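Side-chain contacts in nisin biosynthesis protein NisC (Lactococcus lactis subsp. lactis, PDB 2G0D), which catalyses formation of the thioether rings of the lantibiotic nisin, acting as a zinc-containing cyclase built as an alpha toroid: residues Y134-G139 / D275-G280; I143-L148 / A398-D403; G207-G212 / P282-L287; G326-I331 / S377-V382. All coordinates share one frame; numbering follows the deposited sequence.

Interaction 1 of 4, residues Y134-G139 / D275-G280; sequences YDVIEG and DAWCYG. With ZN (zinc ion), chain B.
The indole of Trp277 is met at its six-membered edge by Ile137, whose CD1 lies in the ring plane, 3.7 Å from Trp277 CH2. A second methyl, Val136 CG1, comes obliquely to the same corner, 4.3 Å from Trp277 CH2. With CG anti to the backbone N (chi1 169°), the indole of Trp277 reaches across to the other loop, and the far side of the ring is fixed by a hydrogen bond from NE1 to the carbonyl O of Leu399. The loop bearing the two aliphatic residues is folded by an Asx motif. Asp135 OD2 accepts Glu138 N at 2.9 Å through its syn lone pair and Gly139 N at 3.0 Å, met nearly along the C-O bond, while Asp135 OD1 is bound by His206. Next to Trp277, the side chain of Cys278 turns to the zinc ion, with SG 2.3 Å from the metal; Cys324, His325 and a water complete the site. The chemistry is thus divided between neighbours: the apolar benzo edge of the indole joins the two buried loops, and the adjacent Cys278 gives its sulfur to the zinc ion.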
loop_
_atom_site.group_PDB
_atom_site.type_symbol
_atom_site.label_atom_id
_atom_site.label_comp_id
_atom_site.label_asym_id
_atom_site.label_seq_id
_atom_site.Cartn_x
_atom_site.Cartn_y
_atom_site.Cartn_z
ATOM N N TYR A 134 7.359 -2.371 -10.713
ATOM C CA TYR A 134 7.137 -3.527 -9.838
ATOM C C TYR A 134 6.446 -3.148 -8.520
ATOM O O TYR A 134 5.996 -4.038 -7.795
ATOM C CB TYR A 134 8.481 -4.202 -9.514
ATOM C CG TYR A 134 9.422 -3.284 -8.772
ATOM C CD1 TYR A 134 10.412 -2.561 -9.454
ATOM C CD2 TYR A 134 9.293 -3.093 -7.398
ATOM C CE1 TYR A 134 11.259 -1.689 -8.774
ATOM C CE2 TYR A 134 10.125 -2.215 -6.715
ATOM C CZ TYR A 134 11.108 -1.519 -7.402
ATOM O OH TYR A 134 11.941 -0.660 -6.707
ATOM N N ASP A 135 6.377 -1.839 -8.225
ATOM C CA ASP A 135 6.067 -1.357 -6.865
ATOM C C ASP A 135 4.595 -1.397 -6.465
ATOM O O ASP A 135 3.738 -1.846 -7.206
ATOM C CB ASP A 135 6.758 0.005 -6.546
ATOM C CG ASP A 135 6.035 1.237 -7.123
ATOM O OD1 ASP A 135 6.612 2.358 -7.055
ATOM O OD2 ASP A 135 4.909 1.117 -7.630
ATOM N N VAL A 136 4.320 -0.928 -5.259
ATOM C CA VAL A 136 2.971 -0.980 -4.703
ATOM C C VAL A 136 2.109 0.124 -5.331
ATOM O O VAL A 136 0.963 -0.104 -5.720
ATOM C CB VAL A 136 3.027 -0.870 -3.141
ATOM C CG1 VAL A 136 1.651 -0.642 -2.575
ATOM C CG2 VAL A 136 3.685 -2.123 -2.554
ATOM N N ILE A 137 2.673 1.316 -5.448
ATOM C CA ILE A 137 1.882 2.489 -5.822
ATOM C C ILE A 137 1.402 2.453 -7.291
ATOM O O ILE A 137 0.201 2.570 -7.555
ATOM C CB ILE A 137 2.647 3.794 -5.453
ATOM C CG1 ILE A 137 3.095 3.742 -3.975
ATOM C CG2 ILE A 137 1.823 5.057 -5.791
ATOM C CD1 ILE A 137 1.932 3.692 -2.933
ATOM N N GLU A 138 2.333 2.258 -8.228
ATOM C CA GLU A 138 2.006 2.212 -9.654
ATOM C C GLU A 138 2.254 0.856 -10.320
ATOM O O GLU A 138 1.765 0.619 -11.415
ATOM C CB GLU A 138 2.742 3.319 -10.440
ATOM C CG GLU A 138 2.455 4.740 -9.931
ATOM C CD GLU A 138 0.983 5.136 -9.996
ATOM O OE1 GLU A 138 0.267 4.646 -10.881
ATOM O OE2 GLU A 138 0.537 5.950 -9.157
ATOM N N GLY A 139 3.002 -0.033 -9.666
ATOM C CA GLY A 139 3.455 -1.265 -10.342
ATOM C C GLY A 139 2.695 -2.538 -10.000
ATOM O O GLY A 139 1.609 -2.499 -9.428
ATOM N N ASP A 275 10.255 7.205 10.030
ATOM C CA ASP A 275 9.369 6.081 10.350
ATOM C C ASP A 275 8.050 6.316 9.656
ATOM O O ASP A 275 7.288 7.215 10.028
ATOM C CB ASP A 275 9.168 5.913 11.860
ATOM C CG ASP A 275 10.433 5.435 12.574
ATOM O OD1 ASP A 275 11.035 4.431 12.120
ATOM O OD2 ASP A 275 10.808 6.063 13.596
ATOM N N ALA A 276 7.814 5.520 8.617
ATOM C CA ALA A 276 6.640 5.668 7.753
ATOM C C ALA A 276 6.187 4.329 7.209
ATOM O O ALA A 276 6.913 3.334 7.251
ATOM C CB ALA A 276 6.924 6.653 6.579
ATOM N N TRP A 277 4.956 4.308 6.712
ATOM C CA TRP A 277 4.470 3.180 5.942
ATOM C C TRP A 277 5.271 3.042 4.637
ATOM O O TRP A 277 5.795 1.976 4.339
ATOM C CB TRP A 277 2.954 3.333 5.688
ATOM C CG TRP A 277 2.397 2.362 4.684
ATOM C CD1 TRP A 277 1.953 1.096 4.932
ATOM C CD2 TRP A 277 2.204 2.592 3.279
ATOM N NE1 TRP A 277 1.500 0.503 3.755
ATOM C CE2 TRP A 277 1.651 1.398 2.727
ATOM C CE3 TRP A 277 2.466 3.678 2.426
ATOM C CZ2 TRP A 277 1.328 1.272 1.368
ATOM C CZ3 TRP A 277 2.143 3.557 1.057
ATOM C CH2 TRP A 277 1.579 2.358 0.546
ATOM N N CYS A 278 5.388 4.119 3.869
ATOM C CA CYS A 278 6.045 4.037 2.562
ATOM C C CYS A 278 7.545 3.668 2.589
ATOM O O CYS A 278 8.012 2.902 1.746
ATOM C CB CYS A 278 5.841 5.336 1.792
ATOM S SG CYS A 278 6.394 6.825 2.652
ATOM N N TYR A 279 8.280 4.239 3.551
ATOM C CA TYR A 279 9.697 3.984 3.755
ATOM C C TYR A 279 9.964 3.864 5.256
ATOM O O TYR A 279 9.403 4.620 6.061
ATOM C CB TYR A 279 10.539 5.162 3.241
ATOM C CG TYR A 279 10.716 5.291 1.736
ATOM C CD1 TYR A 279 11.660 4.520 1.058
ATOM C CD2 TYR A 279 10.011 6.272 1.015
ATOM C CE1 TYR A 279 11.862 4.679 -0.328
ATOM C CE2 TYR A 279 10.194 6.439 -0.344
ATOM C CZ TYR A 279 11.114 5.630 -1.014
ATOM O OH TYR A 279 11.286 5.788 -2.364
ATOM N N GLY A 280 10.822 2.930 5.633
ATOM C CA GLY A 280 11.289 2.851 7.021
ATOM C C GLY A 280 10.655 1.720 7.813
ATOM O O GLY A 280 9.857 0.927 7.278
HETATM ZN ZN ZN B . 4.922 8.414 1.784
HETATM O O HOH W 1 5.682 8.870 -0.207
#

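Interaction 2 of 4, residues I143-L148 / A398-D403; sequences ILSYLL and ALLLFD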
loop_
_atom_site.group_PDB
_atom_site.type_symbol
_atom_site.label_atom_id
_atom_site.label_comp_id
_atom_site.label_asym_id
_atom_site.label_seq_id
_atom_site.Cartn_x
_atom_site.Cartn_y
_atom_site.Cartn_z
ATOM N N ILE A 143 -0.976 -3.976 -7.934
ATOM C CA ILE A 143 -2.019 -4.615 -8.762
ATOM C C ILE A 143 -2.350 -6.016 -8.256
ATOM O O ILE A 143 -3.525 -6.357 -8.126
ATOM C CB ILE A 143 -1.635 -4.635 -10.261
ATOM C CG1 ILE A 143 -1.724 -3.218 -10.836
ATOM C CG2 ILE A 143 -2.534 -5.606 -11.068
ATOM C CD1 ILE A 143 -1.219 -3.071 -12.316
ATOM N N LEU A 144 -1.318 -6.805 -7.949
ATOM C CA LEU A 144 -1.483 -8.155 -7.387
ATOM C C LEU A 144 -2.237 -8.134 -6.046
ATOM O O LEU A 144 -3.028 -9.017 -5.746
ATOM C CB LEU A 144 -0.105 -8.829 -7.277
ATOM C CG LEU A 144 0.009 -10.308 -6.853
ATOM C CD1 LEU A 144 -0.880 -11.228 -7.714
ATOM C CD2 LEU A 144 1.433 -10.749 -6.905
ATOM N N SER A 145 -2.013 -7.100 -5.249
ATOM C CA SER A 145 -2.701 -6.958 -3.947
ATOM C C SER A 145 -4.213 -7.015 -4.148
ATOM O O SER A 145 -4.919 -7.772 -3.461
ATOM C CB SER A 145 -2.327 -5.641 -3.267
ATOM O OG SER A 145 -2.836 -5.625 -1.940
ATOM N N TYR A 146 -4.695 -6.197 -5.094
ATOM C CA TYR A 146 -6.090 -6.211 -5.521
ATOM C C TYR A 146 -6.489 -7.556 -6.140
ATOM O O TYR A 146 -7.510 -8.134 -5.741
ATOM C CB TYR A 146 -6.424 -5.072 -6.510
ATOM C CG TYR A 146 -7.759 -5.313 -7.203
ATOM C CD1 TYR A 146 -8.969 -5.117 -6.527
ATOM C CD2 TYR A 146 -7.809 -5.768 -8.516
ATOM C CE1 TYR A 146 -10.197 -5.377 -7.149
ATOM C CE2 TYR A 146 -9.034 -6.044 -9.150
ATOM C CZ TYR A 146 -10.225 -5.861 -8.456
ATOM O OH TYR A 146 -11.439 -6.115 -9.085
ATOM N N LEU A 147 -5.699 -8.048 -7.096
ATOM C CA LEU A 147 -6.039 -9.311 -7.805
ATOM C C LEU A 147 -6.277 -10.477 -6.866
ATOM O O LEU A 147 -7.214 -11.236 -7.084
ATOM C CB LEU A 147 -5.003 -9.678 -8.890
ATOM C CG LEU A 147 -4.941 -8.709 -10.089
ATOM C CD1 LEU A 147 -3.717 -9.033 -10.975
ATOM C CD2 LEU A 147 -6.227 -8.726 -10.916
ATOM N N LEU A 148 -5.468 -10.574 -5.791
ATOM C CA LEU A 148 -5.546 -11.684 -4.835
ATOM C C LEU A 148 -6.833 -11.752 -3.991
ATOM O O LEU A 148 -7.105 -12.768 -3.331
ATOM C CB LEU A 148 -4.301 -11.723 -3.934
ATOM C CG LEU A 148 -3.021 -12.138 -4.676
ATOM C CD1 LEU A 148 -1.803 -11.779 -3.839
ATOM C CD2 LEU A 148 -3.011 -13.645 -5.043
ATOM N N ALA A 398 -5.021 -1.769 -0.030
ATOM C CA ALA A 398 -4.200 -0.765 -0.704
ATOM C C ALA A 398 -2.916 -0.438 0.077
ATOM O O ALA A 398 -1.963 0.109 -0.482
ATOM C CB ALA A 398 -5.013 0.500 -0.915
ATOM N N LEU A 399 -2.920 -0.758 1.371
ATOM C CA LEU A 399 -1.785 -0.529 2.275
ATOM C C LEU A 399 -1.039 -1.807 2.594
ATOM O O LEU A 399 -0.144 -1.801 3.431
ATOM C CB LEU A 399 -2.281 0.115 3.579
ATOM C CG LEU A 399 -2.850 1.539 3.504
ATOM C CD1 LEU A 399 -3.301 2.038 4.896
ATOM C CD2 LEU A 399 -1.825 2.494 2.939
ATOM N N LEU A 400 -1.420 -2.903 1.935
ATOM C CA LEU A 400 -0.893 -4.257 2.219
ATOM C C LEU A 400 -1.114 -4.641 3.663
ATOM O O LEU A 400 -0.249 -5.265 4.313
ATOM C CB LEU A 400 0.611 -4.409 1.867
ATOM C CG LEU A 400 1.144 -3.952 0.498
ATOM C CD1 LEU A 400 2.643 -4.319 0.365
ATOM C CD2 LEU A 400 0.319 -4.476 -0.706
ATOM N N LEU A 401 -2.288 -4.301 4.166
ATOM C CA LEU A 401 -2.699 -4.717 5.502
ATOM C C LEU A 401 -3.728 -5.788 5.263
ATOM O O LEU A 401 -4.842 -5.503 4.816
ATOM C CB LEU A 401 -3.267 -3.538 6.290
ATOM C CG LEU A 401 -2.294 -2.372 6.422
ATOM C CD1 LEU A 401 -2.931 -1.148 7.170
ATOM C CD2 LEU A 401 -0.928 -2.793 7.067
ATOM N N PHE A 402 -3.322 -7.034 5.515
ATOM C CA PHE A 402 -4.057 -8.209 5.058
ATOM C C PHE A 402 -4.755 -8.884 6.250
ATOM O O PHE A 402 -4.160 -9.737 6.930
ATOM C CB PHE A 402 -3.062 -9.178 4.397
ATOM C CG PHE A 402 -2.335 -8.604 3.189
ATOM C CD1 PHE A 402 -3.051 -8.015 2.126
ATOM C CD2 PHE A 402 -0.942 -8.729 3.075
ATOM C CE1 PHE A 402 -2.392 -7.502 0.984
ATOM C CE2 PHE A 402 -0.261 -8.222 1.954
ATOM C CZ PHE A 402 -0.998 -7.637 0.876
ATOM N N ASP A 403 -6.013 -8.474 6.492
ATOM C CA ASP A 403 -6.841 -8.954 7.595
ATOM C C ASP A 403 -7.133 -10.431 7.471
ATOM O O ASP A 403 -7.401 -11.087 8.485
ATOM C CB ASP A 403 -8.192 -8.225 7.672
ATOM C CG ASP A 403 -8.077 -6.791 8.191
ATOM O OD1 ASP A 403 -6.943 -6.316 8.511
ATOM O OD2 ASP A 403 -9.142 -6.126 8.241
#
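Ser145 and Leu400 bring the two backbones to their closest approach, CA to CA 7.0 Å, where a regular helix meets an irregular chain. Segment 143-148 runs along helix 140-147, with Leu147 N bonded to Ile143 O at 2.9 Å. Segment 398-403 leaves a short 3-10 turn, passes through left-handed backbone angles at Leu400 (57/41°) and then extends. With this change of direction, Leu400 and Phe402 both come up to the same serine. Ser145 OG stands anti to its own backbone N (chi1 -171°), which carries the hydroxyl out from the helix. It sits at the edge of the Phe402 ring, near the ring plane, 3.5 Å from Phe402 CE1 and 3.9 Å from Phe402 CZ. One branch of Leu400 comes alongside, its CD2 3.6 Å from Ser145 OG and 3.9 Å from Ser145 CB. The phenyl also folds back on its own loop: the carbonyl carbon of Leu400 lies 3.9 Å above the ring plane of Phe402, over the centre. Beyond the two segments, Phe402 stacks with Tyr217, and Tyr290 OH bonds both Leu400 O and Phe402 N. The hydroxyl of Ser145 is buried among carbons, yet it is satisfied by a hydrogen bond to the carbonyl O of Gln397, just before the second segment. With that bond made, the oxygen also lies at the weakly positive C-H rim of Phe402, a contact that is probably mildly attractive, while the polar tie of the helix to the C-terminal chain rests on Gln397.

Interaction 3 of 4, residues G207-G212 / P282-L287; sequences GLAGVG and PGISLL
Leu287 lays its CD1 methyl over the backbone of Gly212, 3.6 Å from Gly212 CA and 3.7 Å from Gly212 C. A chi1 of 173° sends the branched end of Leu287 away from its backbone N and across to the facing helix, and the bare glycine lets the methyl rest directly on the main chain. One turn earlier, Ala209 lies beside the leucine stem: Ala209 CB is 4.3 Å from Leu287 CB, while Ala209 O is 4.0 Å from Leu287 CD1. Ile284 reaches the same alanine more loosely, with its CG1 4.5 Å from Ala209 CB. These small residues allow helices 208-221 and 281-294 to run close, their local axes 8.7 Å apart and inclined by 33° with the same N-to-C sense, consistent with neighbouring helices in the inner layer of the alpha toroid. Tyr239 and Ile235 of helix 226-242 also pack on Leu287. On helix 281-294 itself, Ser285 OG donates to Pro282 O at 2.6 Å, from a position tilted out of the carbonyl plane, so this buried hydroxyl is satisfied within its own helix. Across the interface only carbon and one carbonyl oxygen meet the leucine, leaving shape complementarity and dispersion to join the helices.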
loop_
_atom_site.group_PDB
_atom_site.type_symbol
_atom_site.label_atom_id
_atom_site.label_comp_id
_atom_site.label_asym_id
_atom_site.label_seq_id
_atom_site.Cartn_x
_atom_site.Cartn_y
_atom_site.Cartn_z
ATOM N N GLY A 207 9.843 -0.246 -3.076
ATOM C CA GLY A 207 11.046 -1.054 -3.022
ATOM C C GLY A 207 10.809 -2.495 -2.637
ATOM O O GLY A 207 9.720 -3.051 -2.872
ATOM N N LEU A 208 11.840 -3.080 -2.019
ATOM C CA LEU A 208 12.003 -4.530 -1.875
ATOM C C LEU A 208 11.030 -5.166 -0.877
ATOM O O LEU A 208 10.544 -6.285 -1.092
ATOM C CB LEU A 208 13.470 -4.847 -1.489
ATOM C CG LEU A 208 14.069 -6.242 -1.737
ATOM C CD1 LEU A 208 14.301 -6.555 -3.235
ATOM C CD2 LEU A 208 15.338 -6.447 -0.941
ATOM N N ALA A 209 10.749 -4.457 0.208
ATOM C CA ALA A 209 9.816 -4.930 1.233
ATOM C C ALA A 209 8.446 -5.192 0.647
ATOM O O ALA A 209 7.770 -6.150 1.044
ATOM C CB ALA A 209 9.705 -3.910 2.366
ATOM N N GLY A 210 8.028 -4.323 -0.276
ATOM C CA GLY A 210 6.709 -4.394 -0.890
ATOM C C GLY A 210 6.573 -5.616 -1.768
ATOM O O GLY A 210 5.534 -6.284 -1.731
ATOM N N VAL A 211 7.623 -5.932 -2.541
ATOM C CA VAL A 211 7.655 -7.185 -3.292
ATOM C C VAL A 211 7.598 -8.361 -2.351
ATOM O O VAL A 211 6.815 -9.260 -2.566
ATOM C CB VAL A 211 8.910 -7.333 -4.193
ATOM N N GLY A 212 8.421 -8.339 -1.306
ATOM C CA GLY A 212 8.420 -9.374 -0.269
ATOM C C GLY A 212 7.055 -9.620 0.349
ATOM O O GLY A 212 6.612 -10.765 0.419
ATOM N N PRO A 282 8.190 1.082 10.093
ATOM C CA PRO A 282 6.785 0.609 10.135
ATOM C C PRO A 282 6.383 -0.246 8.946
ATOM O O PRO A 282 5.823 -1.313 9.144
ATOM C CB PRO A 282 5.969 1.906 10.202
ATOM C CG PRO A 282 6.972 2.903 10.890
ATOM C CD PRO A 282 8.268 2.558 10.210
ATOM N N GLY A 283 6.700 0.187 7.737
ATOM C CA GLY A 283 6.396 -0.622 6.543
ATOM C C GLY A 283 7.244 -1.877 6.447
ATOM O O GLY A 283 6.755 -2.939 6.084
ATOM N N ILE A 284 8.531 -1.747 6.759
ATOM C CA ILE A 284 9.452 -2.891 6.778
ATOM C C ILE A 284 8.978 -3.966 7.774
ATOM O O ILE A 284 9.135 -5.153 7.506
ATOM C CB ILE A 284 10.918 -2.423 7.042
ATOM C CG1 ILE A 284 11.470 -1.675 5.815
ATOM C CG2 ILE A 284 11.829 -3.595 7.466
ATOM C CD1 ILE A 284 12.608 -0.723 6.138
ATOM N N SER A 285 8.365 -3.565 8.894
ATOM C CA SER A 285 7.875 -4.550 9.881
ATOM C C SER A 285 6.829 -5.485 9.282
ATOM O O SER A 285 6.686 -6.614 9.733
ATOM C CB SER A 285 7.310 -3.880 11.138
ATOM O OG SER A 285 6.042 -3.244 10.920
ATOM N N LEU A 286 6.086 -5.008 8.281
ATOM C CA LEU A 286 5.097 -5.848 7.573
ATOM C C LEU A 286 5.772 -7.014 6.828
ATOM O O LEU A 286 5.298 -8.147 6.862
ATOM C CB LEU A 286 4.227 -4.994 6.619
ATOM C CG LEU A 286 3.278 -3.973 7.291
ATOM C CD1 LEU A 286 2.590 -3.030 6.268
ATOM C CD2 LEU A 286 2.263 -4.710 8.092
ATOM N N LEU A 287 6.890 -6.742 6.168
ATOM C CA LEU A 287 7.678 -7.816 5.545
ATOM C C LEU A 287 8.000 -8.934 6.549
ATOM O O LEU A 287 7.829 -10.102 6.242
ATOM C CB LEU A 287 8.988 -7.264 4.942
ATOM C CG LEU A 287 9.970 -8.330 4.417
ATOM C CD1 LEU A 287 9.406 -9.080 3.183
ATOM C CD2 LEU A 287 11.318 -7.703 4.080
#

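Interaction 4 of 4, residues G326-I331 / S377-V382; sequences GYSGLI and SGCILV
Two helices of the alpha toroid, 327-341 and 376-387, meet here through Ser328 and Ile331 on one side and Cys379 and Val382 on the other. Ser328 OG faces the sulfur of Cys379 at 3.6 Å, a polar contact without a hydrogen bond between them. Instead, with OG anti to its carbonyl carbon (chi1 -73°), Ser328 bonds the carbonyl O of Tyr321. The sulfur of Cys379, anti to its own backbone N, lies beside this hydroxyl. The local helix axes are 9.8 Å apart and 29° from parallel, in the same N-to-C sense, the near-parallel run expected of successive inner helices in an alpha toroid. Gly326, directly after the zinc ligand His325, is the N-cap of helix 327-341, so the loop carrying His325 leads straight into this interface. A turn along, Val382 spreads its two methyls over the partner helix: CG2 is 3.9 Å from Ser328 CB, and CG1 is 4.2 Å from Ile331 CG2. Phe353 of helix 347-355 packs on Ser328, Ile331 and Val382. Ile331 also lays CG1 3.6 Å above the Tyr327 ring plane, toward the rim.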
loop_
_atom_site.group_PDB
_atom_site.type_symbol
_atom_site.label_atom_id
_atom_site.label_comp_id
_atom_site.label_asym_id
_atom_site.label_seq_id
_atom_site.Cartn_x
_atom_site.Cartn_y
_atom_site.Cartn_z
ATOM N N GLY A 326 2.752 9.598 7.522
ATOM C CA GLY A 326 2.347 10.247 8.759
ATOM C C GLY A 326 1.909 9.241 9.817
ATOM O O GLY A 326 2.037 8.025 9.658
ATOM N N TYR A 327 1.375 9.769 10.902
ATOM C CA TYR A 327 1.092 8.959 12.068
ATOM C C TYR A 327 -0.125 8.006 11.927
ATOM O O TYR A 327 -0.145 6.930 12.557
ATOM C CB TYR A 327 0.969 9.879 13.303
ATOM C CG TYR A 327 1.132 9.122 14.604
ATOM C CD1 TYR A 327 2.287 8.405 14.871
ATOM C CD2 TYR A 327 0.108 9.101 15.550
ATOM C CE1 TYR A 327 2.447 7.702 16.076
ATOM C CE2 TYR A 327 0.250 8.392 16.742
ATOM C CZ TYR A 327 1.420 7.696 16.993
ATOM O OH TYR A 327 1.543 6.987 18.165
ATOM N N SER A 328 -1.135 8.379 11.125
ATOM C CA SER A 328 -2.280 7.472 10.925
ATOM C C SER A 328 -1.850 6.153 10.266
ATOM O O SER A 328 -2.399 5.075 10.561
ATOM C CB SER A 328 -3.427 8.140 10.147
ATOM O OG SER A 328 -4.092 9.087 10.978
ATOM N N GLY A 329 -0.841 6.218 9.393
ATOM C CA GLY A 329 -0.334 4.986 8.755
ATOM C C GLY A 329 0.334 4.065 9.754
ATOM O O GLY A 329 0.104 2.878 9.728
ATOM N N LEU A 330 1.156 4.618 10.644
ATOM C CA LEU A 330 1.801 3.856 11.751
ATOM C C LEU A 330 0.749 3.197 12.635
ATOM O O LEU A 330 0.807 2.012 12.947
ATOM C CB LEU A 330 2.662 4.831 12.579
ATOM C CG LEU A 330 4.156 4.914 12.192
ATOM C CD1 LEU A 330 4.330 5.368 10.751
ATOM C CD2 LEU A 330 4.994 5.786 13.154
ATOM N N ILE A 331 -0.238 3.988 13.038
ATOM C CA ILE A 331 -1.336 3.497 13.843
ATOM C C ILE A 331 -2.085 2.323 13.174
ATOM O O ILE A 331 -2.370 1.308 13.811
ATOM C CB ILE A 331 -2.272 4.695 14.259
ATOM C CG1 ILE A 331 -1.551 5.590 15.282
ATOM C CG2 ILE A 331 -3.609 4.229 14.843
ATOM C CD1 ILE A 331 -1.248 4.930 16.679
ATOM N N SER A 377 -9.337 12.180 4.221
ATOM C CA SER A 377 -10.205 10.992 4.186
ATOM C C SER A 377 -9.478 9.691 4.577
ATOM O O SER A 377 -10.084 8.755 5.073
ATOM C CB SER A 377 -10.893 10.836 2.830
ATOM O OG SER A 377 -9.935 10.494 1.848
ATOM N N GLY A 378 -8.172 9.636 4.370
ATOM C CA GLY A 378 -7.410 8.484 4.841
ATOM C C GLY A 378 -7.425 8.412 6.357
ATOM O O GLY A 378 -7.615 7.337 6.944
ATOM N N CYS A 379 -7.208 9.571 6.982
ATOM C CA CYS A 379 -7.239 9.705 8.432
ATOM C C CYS A 379 -8.616 9.303 9.002
ATOM O O CYS A 379 -8.698 8.582 9.994
ATOM C CB CYS A 379 -6.890 11.148 8.810
ATOM S SG CYS A 379 -6.790 11.502 10.569
ATOM N N ILE A 380 -9.682 9.787 8.375
ATOM C CA ILE A 380 -11.057 9.452 8.756
ATOM C C ILE A 380 -11.285 7.941 8.655
ATOM O O ILE A 380 -11.924 7.367 9.527
ATOM C CB ILE A 380 -12.102 10.236 7.906
ATOM C CG1 ILE A 380 -12.052 11.716 8.286
ATOM C CG2 ILE A 380 -13.512 9.673 8.077
ATOM C CD1 ILE A 380 -12.700 12.684 7.273
ATOM N N LEU A 381 -10.766 7.311 7.600
ATOM C CA LEU A 381 -10.873 5.859 7.477
ATOM C C LEU A 381 -10.279 5.150 8.686
ATOM O O LEU A 381 -10.912 4.261 9.250
ATOM C CB LEU A 381 -10.197 5.340 6.199
ATOM C CG LEU A 381 -11.137 5.213 4.986
ATOM C CD1 LEU A 381 -10.332 5.318 3.682
ATOM C CD2 LEU A 381 -11.899 3.909 5.040
ATOM N N VAL A 382 -9.057 5.527 9.057
ATOM C CA VAL A 382 -8.393 4.975 10.235
ATOM C C VAL A 382 -9.279 5.155 11.459
ATOM O O VAL A 382 -9.556 4.188 12.177
ATOM C CB VAL A 382 -6.999 5.621 10.481
ATOM C CG1 VAL A 382 -6.325 5.035 11.724
ATOM C CG2 VAL A 382 -6.058 5.437 9.269
#

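Overall arrangement
Interaction 1 brings the zinc site into the group, and the others adjoin its loops. The indole N-H of Trp277 ties interaction 1 to interaction 2, at 2.8 Å from NE1 to Leu399 O, and Val136 CG2 packs on Leu400 CD1 at 3.8 Å. Interaction 3 continues directly from the loop carrying Cys278, Ala276 O lying 3.2 Å from Gly283 N. Leu330 CD1 ties interaction 4 to interactions 1 and 3, at 3.6 Å from Asp275 O and likewise 3.6 Å from Pro282 CG. Interactions 2 and 4 do not touch, their nearest atoms being about 6 Å apart. The side chains of Leu400, Ile284 and Ser328 each lie about 12 to 13 Å from the zinc ion, so interactions 2, 3 and 4 lie outside the metal's first shell.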